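Local coordinates for uncharacterized protein (Uncultured organism, PDB 5IBZ), which is a putative cyclase of the lyase type that probably has arylformamidase-like activity, at residues R39-A42 with A43-I47; T177-R180 with A181-E184; V201-G205 with L206-W210; Y211-P215 with V216-S220. All coordinates share one frame; numbering follows the deposited sequence. Where two conformers were deposited one is given.

Contact 1: residues R39-A42 with A43-I47; sequences RIVA and AARLI
V41 and R45, four residues apart along the chain, lie side by side and point the same way. R45 was modelled in two conformers, so the place of its guanidinium is tentative; in the one described, V41 CG1 makes a van der Waals contact with the guanidinium edge, 3.5 Å from R45 NH2. Bends at chi2 (-65°) and chi3 (77°) fold the arginine back toward V41. On the inner side A43, a buried alanine, packs against F301 and R158 of the central sheet, as L46 does against E299 and R158.

The backbone bonds change character along the segment. A43 N to R39 O and A44 N to I40 O, both 3.0 Å, are ordinary helical bonds. R45 N then divides itself between V41 O at 3.3 Å and A42 O at 3.1 Å, both weak, and a type I turn from A44 to I47 follows.

The guanidinium groups find hydrogen-bond acceptors outside the segments: Y34 O for R39 NH1, and I47 O of the second subunit for R45 in this conformer. Regular helical bonding thus gives way to a turn, where R45 spends donors on a neighbour's carbonyl, which may ease the closeness of the two subunits' R45 charges.

Contact 2: residues T177-R180 with A181-E184; sequences TITR and ADLE
The R180 guanidinium and the E184 carboxylate, one turn apart on helix 180-190, meet with their planes 86° apart. OE1 of E184 stands obliquely to the guanidinium and takes a weak, long bond from R180 NE at 3.4 Å, the direct part of a salt bridge. Two waters reinforce it: one joins R180 NH2 to E184 OE1, while the other receives a weak bond from NH2 and donates to OE2. R180 NH1 turns to a second acid, E239, in a further salt bridge.

The other flat group is the D182 carboxylate. T179 N approaches OD2 from above its plane, 45° out of it, in a nearly straight bond of 3.1 Å. The same oxygen receives Y176 OH, and OD1 is paired with K168, so this buried carboxylate is well satisfied and probably kept ionised. The bond is returned by T179: chi1 of 64° places OG1 between its backbone N and carbonyl carbon, facing the helix, where it accepts from D182 N at 3.0 Å. On the inner side of the turn I178 CG2 packs on L183 CG at 4.1 Å, and both side chains also touch I164.

L183 N to T179 O and E184 N to R180 O, the latter 2.9 Å, begin the regular helical pattern. The reciprocal bonds of T179 and D182 define a capping box, with T179 as N-cap, at the point where strand 177-178 gives way to helix 180-190.

Contact 3: residues V201-G205 with L206-W210; sequences VIRTG and LVESW
R203, in the region of strand 199-203, reaches forward to E208 and holds it side-on with two nitrogens. Its CG is anti to the backbone N (chi1 178°) and the chain runs extended to NE, which carries the guanidinium past G205 to the acid. NE donates to OE2 of E208 at 2.9 Å, nearly straight at 170°, and NH2 donates to OE1 at 2.9 Å on that oxygen's syn lone pair. The two flat groups are nearly coplanar, 22° apart, so both bonds form at once and fix the carboxylate's rotation. NH1 makes a second salt bridge, to D163, leaving the arginine between two acids.

At T204 an ST turn forms: OG1 accepts from L206 N, two residues on, at 3.1 Å, and also touches L206 CB at 3.5 Å. T204 N and G205 N both donate to the carboxylate of D248, a bond to each oxygen. The turn leads from an inner strand of the mixed sheet into a short 3-10 segment, 206-209, with the L206 side chain about 11 Å from a bound acetylphosphate.

G205 takes a positive phi at the bend. Its carbonyl accepts from E208 N at 3.0 Å, the donor standing above the carbonyl plane, and E208 CB lies 3.3 Å from the same oxygen. One residue further on, L206 O accepts both S209 N and S209 OG, the hydroxyl at 2.8 Å in the carbonyl plane.

Contact 4: residues Y211-P215 with V216-S220; sequences YDLDP and VGRAS
R218 reaches back from the first turns of helix 215-223 along the preceding loop, laying its extended chain across L213 toward Y211. CG lies anti to the carbonyl carbon (chi1 -71°). This torsion sends CG back over the loop, 3.7 Å from L213 CB, and the guanidinium beyond it meets backbone oxygens. NE donates to L213 O at 2.9 Å, and NH2 to Y211 O at 3.2 Å. Y211 O lies in the guanidinium plane, at its edge, whereas L213 O is 26° out of it; both donors stand above their carbonyl planes. NH1 has its own partner, N62 OD1. Three nitrogens of one side chain thus tie the loop to the helix and to a neighbouring loop.

D214 and V216 lie side by side and point the same way. The D214 carboxylate turns over the start of the helix and receives a backbone N-H on each oxygen, both from above its plane: G217 N on OD1 at 2.9 Å, V216 N on OD2 at 3.2 Å. The helix dipole would be expected to stabilise its negative charge. G217, without a side chain, lies against L213, whose CD1 is 3.8 Å from G217 O. Regular helical bonds then start with R218 N to D214 O at 2.9 Å and A219 N to P215 O.

Across the interface D214 and V216 pack on L223 of the third subunit. The bond from V216 N to D214 OD2 closes an Asx turn, with D214 as N-cap and P215 as the first residue of the helix.

In the fold
All four contacts follow in series along the chain, but contact 1 lies apart in space, its centre about 41 Å from that of contact 4 and on the other side of the chain's centre. Contacts 1, 2 and 3 are partly buried, contact 3 nearest the chain's centre; contact 4 is a surface contact. Contacts 2 and 3 meet through packing of I178 on T204 and L183 on I202, and contacts 3 and 4 where W210 packs on R218. Arginine serves each differently: paired with acids in contacts 2 and 3, with backbone oxygens of its own loop in contact 4, and with another subunit in contact 1. Contacts 2 and 4 both open helices; contact 1 lies toward the C-terminal part of one.

Contact 1: residues R39-A42 with A43-I47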
loop_
_atom_site.group_PDB
_atom_site.type_symbol
_atom_site.label_atom_id
_atom_site.label_comp_id
_atom_site.label_asym_id
_atom_site.label_seq_id
_atom_site.Cartn_x
_atom_site.Cartn_y
_atom_site.Cartn_z
ATOM N N ARG B 39 -20.933 20.200 -27.399
ATOM C CA ARG B 39 -20.539 18.869 -27.819
ATOM C C ARG B 39 -21.054 17.794 -26.873
ATOM O O ARG B 39 -21.348 16.695 -27.321
ATOM C CB ARG B 39 -19.025 18.816 -27.989
ATOM C CG ARG B 39 -18.672 19.650 -29.221
ATOM C CD ARG B 39 -17.229 20.021 -29.362
ATOM N NE ARG B 39 -17.069 20.803 -30.586
ATOM C CZ ARG B 39 -16.012 21.562 -30.856
ATOM N NH1 ARG B 39 -15.012 21.633 -30.002
ATOM N NH2 ARG B 39 -15.959 22.258 -31.995
ATOM N N ILE B 40 -21.150 18.106 -25.581
ATOM C CA ILE B 40 -21.757 17.192 -24.609
ATOM C C ILE B 40 -23.262 17.015 -24.868
ATOM O O ILE B 40 -23.771 15.906 -24.815
ATOM C CB ILE B 40 -21.514 17.685 -23.180
ATOM C CG1 ILE B 40 -20.020 17.643 -22.893
ATOM C CG2 ILE B 40 -22.278 16.818 -22.180
ATOM C CD1 ILE B 40 -19.622 18.343 -21.594
ATOM N N VAL B 41 -23.948 18.105 -25.172
ATOM C CA VAL B 41 -25.375 18.022 -25.501
ATOM C C VAL B 41 -25.560 17.154 -26.744
ATOM O O VAL B 41 -26.456 16.297 -26.790
ATOM C CB VAL B 41 -25.963 19.421 -25.705
ATOM C CG1 VAL B 41 -27.394 19.340 -26.258
ATOM C CG2 VAL B 41 -25.940 20.177 -24.403
ATOM N N ALA B 42 -24.745 17.368 -27.772
ATOM C CA ALA B 42 -24.827 16.532 -28.965
ATOM C C ALA B 42 -24.585 15.045 -28.666
ATOM O O ALA B 42 -25.302 14.168 -29.172
ATOM C CB ALA B 42 -23.827 17.023 -30.034
ATOM N N ALA B 43 -23.594 14.748 -27.829
ATOM C CA ALA B 43 -23.288 13.379 -27.470
ATOM C C ALA B 43 -24.466 12.735 -26.741
ATOM O O ALA B 43 -24.791 11.563 -26.964
ATOM C CB ALA B 43 -22.032 13.337 -26.605
ATOM N N ALA B 44 -25.115 13.499 -25.868
ATOM C CA ALA B 44 -26.263 12.987 -25.125
ATOM C C ALA B 44 -27.393 12.550 -26.040
ATOM O O ALA B 44 -28.177 11.656 -25.686
ATOM C CB ALA B 44 -26.774 14.019 -24.151
ATOM N N ARG B 45 -27.529 13.177 -27.208
ATOM C CA ARG B 45 -28.595 12.809 -28.140
ATOM C C ARG B 45 -28.356 11.417 -28.743
ATOM O O ARG B 45 -29.258 10.818 -29.347
ATOM C CB ARG B 45 -28.719 13.860 -29.254
ATOM C CG ARG B 45 -29.084 15.269 -28.774
ATOM C CD ARG B 45 -30.485 15.377 -28.148
ATOM N NE ARG B 45 -30.599 14.875 -26.782
ATOM C CZ ARG B 45 -30.120 15.460 -25.688
ATOM N NH1 ARG B 45 -30.321 14.882 -24.519
ATOM N NH2 ARG B 45 -29.409 16.583 -25.742
ATOM N N LEU B 46 -27.144 10.898 -28.579
ATOM C CA LEU B 46 -26.847 9.533 -29.044
ATOM C C LEU B 46 -27.349 8.456 -28.078
ATOM O O LEU B 46 -27.291 7.259 -28.397
ATOM C CB LEU B 46 -25.343 9.342 -29.255
ATOM C CG LEU B 46 -24.731 10.308 -30.251
ATOM C CD1 LEU B 46 -23.229 10.045 -30.353
ATOM C CD2 LEU B 46 -25.413 10.209 -31.603
ATOM N N ILE B 47 -27.842 8.867 -26.915
ATOM C CA ILE B 47 -28.413 7.922 -25.960
ATOM C C ILE B 47 -29.873 7.693 -26.386
ATOM O O ILE B 47 -30.799 8.421 -25.993
ATOM C CB ILE B 47 -28.296 8.416 -24.504
ATOM C CG1 ILE B 47 -26.813 8.630 -24.146
ATOM C CG2 ILE B 47 -28.903 7.399 -23.546
ATOM C CD1 ILE B 47 -26.553 9.215 -22.775
#

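Contact 2: residues T177-R180 with A181-E184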
loop_
_atom_site.group_PDB
_atom_site.type_symbol
_atom_site.label_atom_id
_atom_site.label_comp_id
_atom_site.label_asym_id
_atom_site.label_seq_id
_atom_site.Cartn_x
_atom_site.Cartn_y
_atom_site.Cartn_z
ATOM N N THR B 177 1.772 -2.073 -36.859
ATOM C CA THR B 177 1.655 -0.613 -36.733
ATOM C C THR B 177 0.383 -0.106 -37.413
ATOM O O THR B 177 0.226 -0.201 -38.626
ATOM C CB THR B 177 2.887 0.106 -37.320
ATOM O OG1 THR B 177 4.062 -0.275 -36.593
ATOM C CG2 THR B 177 2.722 1.626 -37.226
ATOM N N ILE B 178 -0.527 0.425 -36.604
ATOM C CA ILE B 178 -1.779 0.986 -37.093
ATOM C C ILE B 178 -1.531 2.399 -37.612
ATOM O O ILE B 178 -1.040 3.258 -36.902
ATOM C CB ILE B 178 -2.851 0.994 -35.989
ATOM C CG1 ILE B 178 -3.100 -0.436 -35.508
ATOM C CG2 ILE B 178 -4.146 1.630 -36.495
ATOM C CD1 ILE B 178 -3.879 -0.510 -34.209
ATOM N N THR B 179 -1.900 2.609 -38.862
ATOM C CA THR B 179 -1.601 3.831 -39.591
ATOM C C THR B 179 -2.790 4.760 -39.731
ATOM O O THR B 179 -3.937 4.386 -39.480
ATOM C CB THR B 179 -1.140 3.494 -41.009
ATOM O OG1 THR B 179 -2.237 2.875 -41.695
ATOM C CG2 THR B 179 0.073 2.567 -40.993
ATOM N N ARG B 180 -2.514 5.972 -40.194
ATOM C CA ARG B 180 -3.553 6.913 -40.593
ATOM C C ARG B 180 -4.534 6.270 -41.575
ATOM O O ARG B 180 -5.756 6.396 -41.438
ATOM C CB ARG B 180 -2.931 8.156 -41.239
ATOM C CG ARG B 180 -3.963 9.196 -41.721
ATOM C CD ARG B 180 -3.311 10.253 -42.618
ATOM N NE ARG B 180 -4.301 11.236 -43.068
ATOM C CZ ARG B 180 -4.439 12.466 -42.569
ATOM N NH1 ARG B 180 -3.593 12.933 -41.655
ATOM N NH2 ARG B 180 -5.405 13.247 -43.023
ATOM N N ALA B 181 -4.008 5.593 -42.584
ATOM C CA ALA B 181 -4.851 4.994 -43.602
ATOM C C ALA B 181 -5.754 3.915 -43.000
ATOM O O ALA B 181 -6.903 3.777 -43.395
ATOM C CB ALA B 181 -3.993 4.417 -44.706
ATOM N N ASP B 182 -5.234 3.153 -42.045
ATOM C CA ASP B 182 -6.053 2.149 -41.351
ATOM C C ASP B 182 -7.205 2.803 -40.597
ATOM O O ASP B 182 -8.362 2.347 -40.642
ATOM C CB ASP B 182 -5.230 1.346 -40.344
ATOM C CG ASP B 182 -4.171 0.496 -40.965
ATOM O OD1 ASP B 182 -4.302 0.098 -42.155
ATOM O OD2 ASP B 182 -3.219 0.173 -40.211
ATOM N N LEU B 183 -6.895 3.871 -39.867
ATOM C CA LEU B 183 -7.909 4.556 -39.077
ATOM C C LEU B 183 -8.988 5.168 -39.984
ATOM O O LEU B 183 -10.179 5.006 -39.740
ATOM C CB LEU B 183 -7.257 5.624 -38.201
ATOM C CG LEU B 183 -6.397 5.064 -37.072
ATOM C CD1 LEU B 183 -5.470 6.132 -36.535
ATOM C CD2 LEU B 183 -7.267 4.509 -35.957
ATOM N N GLU B 184 -8.577 5.855 -41.050
ATOM C CA GLU B 184 -9.554 6.443 -41.976
ATOM C C GLU B 184 -10.352 5.369 -42.717
ATOM O O GLU B 184 -11.556 5.524 -42.959
ATOM C CB GLU B 184 -8.849 7.368 -42.971
ATOM C CG GLU B 184 -8.214 8.538 -42.279
ATOM C CD GLU B 184 -7.852 9.667 -43.232
ATOM O OE1 GLU B 184 -6.981 9.457 -44.102
ATOM O OE2 GLU B 184 -8.444 10.760 -43.100
HETATM O O HOH W 1 -1.559 1.226 -43.640
HETATM O O HOH W 2 -6.296 11.616 -45.622
HETATM O O HOH W 3 -8.411 13.367 -43.686
#

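Contact 3: residues V201-G205 with L206-W210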
loop_
_atom_site.group_PDB
_atom_site.type_symbol
_atom_site.label_atom_id
_atom_site.label_comp_id
_atom_site.label_asym_id
_atom_site.label_seq_id
_atom_site.Cartn_x
_atom_site.Cartn_y
_atom_site.Cartn_z
ATOM N N VAL B 201 -11.656 5.692 -29.530
ATOM C CA VAL B 201 -11.409 4.459 -28.816
ATOM C C VAL B 201 -11.044 3.392 -29.852
ATOM O O VAL B 201 -11.850 3.091 -30.748
ATOM C CB VAL B 201 -12.663 4.049 -27.994
ATOM C CG1 VAL B 201 -12.441 2.777 -27.293
ATOM C CG2 VAL B 201 -13.035 5.165 -26.998
ATOM N N ILE B 202 -9.818 2.872 -29.771
ATOM C CA ILE B 202 -9.257 1.994 -30.802
ATOM C C ILE B 202 -9.179 0.553 -30.340
ATOM O O ILE B 202 -8.504 0.255 -29.326
ATOM C CB ILE B 202 -7.836 2.446 -31.201
ATOM C CG1 ILE B 202 -7.858 3.930 -31.589
ATOM C CG2 ILE B 202 -7.287 1.592 -32.352
ATOM C CD1 ILE B 202 -6.478 4.509 -31.834
ATOM N N ARG B 203 -9.859 -0.342 -31.055
ATOM C CA ARG B 203 -9.740 -1.776 -30.776
ATOM C C ARG B 203 -8.611 -2.412 -31.589
ATOM O O ARG B 203 -8.690 -2.498 -32.839
ATOM C CB ARG B 203 -11.052 -2.516 -31.057
ATOM C CG ARG B 203 -10.918 -4.020 -30.810
ATOM C CD ARG B 203 -12.270 -4.718 -30.637
ATOM N NE ARG B 203 -12.109 -6.160 -30.437
ATOM C CZ ARG B 203 -12.313 -7.089 -31.369
ATOM N NH1 ARG B 203 -12.668 -6.767 -32.604
ATOM N NH2 ARG B 203 -12.141 -8.354 -31.052
ATOM N N THR B 204 -7.582 -2.829 -30.842
ATOM C CA THR B 204 -6.411 -3.560 -31.335
ATOM C C THR B 204 -6.446 -5.052 -31.022
ATOM O O THR B 204 -5.677 -5.845 -31.593
ATOM C CB THR B 204 -5.102 -3.055 -30.714
ATOM O OG1 THR B 204 -4.971 -3.574 -29.382
ATOM C CG2 THR B 204 -5.018 -1.551 -30.712
ATOM N N GLY B 205 -7.301 -5.416 -30.081
ATOM C CA GLY B 205 -7.466 -6.802 -29.661
ATOM C C GLY B 205 -6.433 -7.290 -28.658
ATOM O O GLY B 205 -6.556 -8.398 -28.139
ATOM N N LEU B 206 -5.406 -6.491 -28.373
ATOM C CA LEU B 206 -4.255 -7.038 -27.656
ATOM C C LEU B 206 -4.630 -7.572 -26.263
ATOM O O LEU B 206 -4.219 -8.689 -25.894
ATOM C CB LEU B 206 -3.136 -5.994 -27.553
ATOM C CG LEU B 206 -1.844 -6.510 -26.905
ATOM C CD1 LEU B 206 -1.206 -7.600 -27.745
ATOM C CD2 LEU B 206 -0.832 -5.391 -26.612
ATOM N N VAL B 207 -5.415 -6.815 -25.496
ATOM C CA VAL B 207 -5.756 -7.230 -24.140
ATOM C C VAL B 207 -6.616 -8.511 -24.135
ATOM O O VAL B 207 -6.658 -9.241 -23.130
ATOM C CB VAL B 207 -6.475 -6.086 -23.368
ATOM C CG1 VAL B 207 -7.833 -5.808 -23.959
ATOM C CG2 VAL B 207 -6.581 -6.397 -21.902
ATOM N N GLU B 208 -7.239 -8.831 -25.267
ATOM C CA GLU B 208 -8.097 -10.019 -25.361
ATOM C C GLU B 208 -7.287 -11.308 -25.385
ATOM O O GLU B 208 -7.855 -12.410 -25.307
ATOM C CB GLU B 208 -8.989 -9.930 -26.604
ATOM C CG GLU B 208 -9.952 -8.754 -26.545
ATOM C CD GLU B 208 -10.691 -8.463 -27.863
ATOM O OE1 GLU B 208 -10.700 -9.332 -28.767
ATOM O OE2 GLU B 208 -11.282 -7.364 -27.956
ATOM N N SER B 209 -5.971 -11.170 -25.498
ATOM C CA SER B 209 -5.079 -12.325 -25.509
ATOM C C SER B 209 -4.380 -12.567 -24.169
ATOM O O SER B 209 -3.725 -13.585 -23.999
ATOM C CB SER B 209 -4.023 -12.170 -26.617
ATOM O OG SER B 209 -3.045 -11.163 -26.331
ATOM N N TRP B 210 -4.544 -11.665 -23.211
ATOM C CA TRP B 210 -3.749 -11.720 -21.983
ATOM C C TRP B 210 -4.193 -12.788 -20.986
ATOM O O TRP B 210 -3.368 -13.517 -20.418
ATOM C CB TRP B 210 -3.791 -10.352 -21.290
ATOM C CG TRP B 210 -3.297 -10.377 -19.870
ATOM C CD1 TRP B 210 -4.048 -10.497 -18.730
ATOM C CD2 TRP B 210 -1.938 -10.281 -19.440
ATOM N NE1 TRP B 210 -3.239 -10.481 -17.628
ATOM C CE2 TRP B 210 -1.941 -10.342 -18.035
ATOM C CE3 TRP B 210 -0.721 -10.151 -20.109
ATOM C CZ2 TRP B 210 -0.773 -10.289 -17.291
ATOM C CZ3 TRP B 210 0.429 -10.094 -19.372
ATOM C CH2 TRP B 210 0.395 -10.157 -17.972
#

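Contact 4: residues Y211-P215 with V216-S220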
loop_
_atom_site.group_PDB
_atom_site.type_symbol
_atom_site.label_atom_id
_atom_site.label_comp_id
_atom_site.label_asym_id
_atom_site.label_seq_id
_atom_site.Cartn_x
_atom_site.Cartn_y
_atom_site.Cartn_z
ATOM N N TYR B 211 -5.490 -12.860 -20.727
ATOM C CA TYR B 211 -5.960 -13.587 -19.543
ATOM C C TYR B 211 -5.784 -15.106 -19.618
ATOM O O TYR B 211 -5.614 -15.753 -18.582
ATOM C CB TYR B 211 -7.411 -13.195 -19.274
ATOM C CG TYR B 211 -7.492 -11.810 -18.681
ATOM C CD1 TYR B 211 -7.259 -11.608 -17.329
ATOM C CD2 TYR B 211 -7.726 -10.698 -19.480
ATOM C CE1 TYR B 211 -7.304 -10.341 -16.773
ATOM C CE2 TYR B 211 -7.769 -9.414 -18.929
ATOM C CZ TYR B 211 -7.559 -9.253 -17.572
ATOM O OH TYR B 211 -7.590 -7.986 -16.990
ATOM N N ASP B 212 -5.722 -15.664 -20.820
ATOM C CA ASP B 212 -5.446 -17.091 -20.935
ATOM C C ASP B 212 -3.970 -17.465 -20.784
ATOM O O ASP B 212 -3.658 -18.643 -20.660
ATOM C CB ASP B 212 -5.941 -17.620 -22.273
ATOM C CG ASP B 212 -7.454 -17.633 -22.373
ATOM O OD1 ASP B 212 -8.118 -17.651 -21.311
ATOM O OD2 ASP B 212 -7.963 -17.652 -23.513
ATOM N N LEU B 213 -3.068 -16.488 -20.812
ATOM C CA LEU B 213 -1.630 -16.768 -20.692
ATOM C C LEU B 213 -1.228 -17.304 -19.312
ATOM O O LEU B 213 -1.722 -16.831 -18.281
ATOM C CB LEU B 213 -0.816 -15.504 -20.989
ATOM C CG LEU B 213 -0.993 -14.915 -22.388
ATOM C CD1 LEU B 213 -0.320 -13.575 -22.510
ATOM C CD2 LEU B 213 -0.455 -15.894 -23.441
ATOM N N ASP B 214 -0.316 -18.277 -19.312
ATOM C CA ASP B 214 0.314 -18.785 -18.087
ATOM C C ASP B 214 1.456 -17.839 -17.676
ATOM O O ASP B 214 1.721 -16.863 -18.347
ATOM C CB ASP B 214 0.855 -20.201 -18.292
ATOM C CG ASP B 214 2.317 -20.204 -18.749
ATOM O OD1 ASP B 214 2.531 -19.646 -19.854
ATOM O OD2 ASP B 214 3.227 -20.725 -18.002
ATOM N N PRO B 215 2.117 -18.117 -16.539
ATOM C CA PRO B 215 3.126 -17.149 -16.100
ATOM C C PRO B 215 4.261 -16.910 -17.095
ATOM O O PRO B 215 4.719 -15.779 -17.222
ATOM C CB PRO B 215 3.652 -17.776 -14.814
ATOM C CG PRO B 215 2.472 -18.502 -14.265
ATOM C CD PRO B 215 1.762 -19.066 -15.468
ATOM N N VAL B 216 4.710 -17.948 -17.792
ATOM C CA VAL B 216 5.761 -17.755 -18.794
ATOM C C VAL B 216 5.239 -16.894 -19.945
ATOM O O VAL B 216 5.873 -15.938 -20.371
ATOM C CB VAL B 216 6.285 -19.106 -19.314
ATOM C CG1 VAL B 216 7.132 -18.924 -20.590
ATOM C CG2 VAL B 216 7.085 -19.823 -18.215
ATOM N N GLY B 217 4.051 -17.204 -20.424
ATOM C CA GLY B 217 3.481 -16.417 -21.500
ATOM C C GLY B 217 3.299 -14.950 -21.143
ATOM O O GLY B 217 3.455 -14.066 -21.986
ATOM N N ARG B 218 2.933 -14.683 -19.893
ATOM C CA ARG B 218 2.768 -13.315 -19.420
ATOM C C ARG B 218 4.094 -12.565 -19.350
ATOM O O ARG B 218 4.121 -11.355 -19.568
ATOM C CB ARG B 218 2.091 -13.315 -18.052
ATOM C CG ARG B 218 0.640 -13.718 -18.143
ATOM C CD ARG B 218 -0.040 -13.811 -16.801
ATOM N NE ARG B 218 -1.426 -14.214 -16.993
ATOM C CZ ARG B 218 -2.447 -13.839 -16.235
ATOM N NH1 ARG B 218 -2.258 -13.029 -15.213
ATOM N NH2 ARG B 218 -3.669 -14.269 -16.522
ATOM N N ALA B 219 5.181 -13.275 -19.063
ATOM C CA ALA B 219 6.502 -12.666 -19.082
ATOM C C ALA B 219 6.863 -12.353 -20.531
ATOM O O ALA B 219 7.316 -11.265 -20.835
ATOM C CB ALA B 219 7.539 -13.585 -18.432
ATOM N N SER B 220 6.623 -13.298 -21.436
ATOM C CA SER B 220 6.946 -13.087 -22.854
ATOM C C SER B 220 6.140 -11.935 -23.461
ATOM O O SER B 220 6.620 -11.222 -24.341
ATOM C CB SER B 220 6.708 -14.371 -23.657
ATOM O OG SER B 220 7.539 -15.421 -23.201
#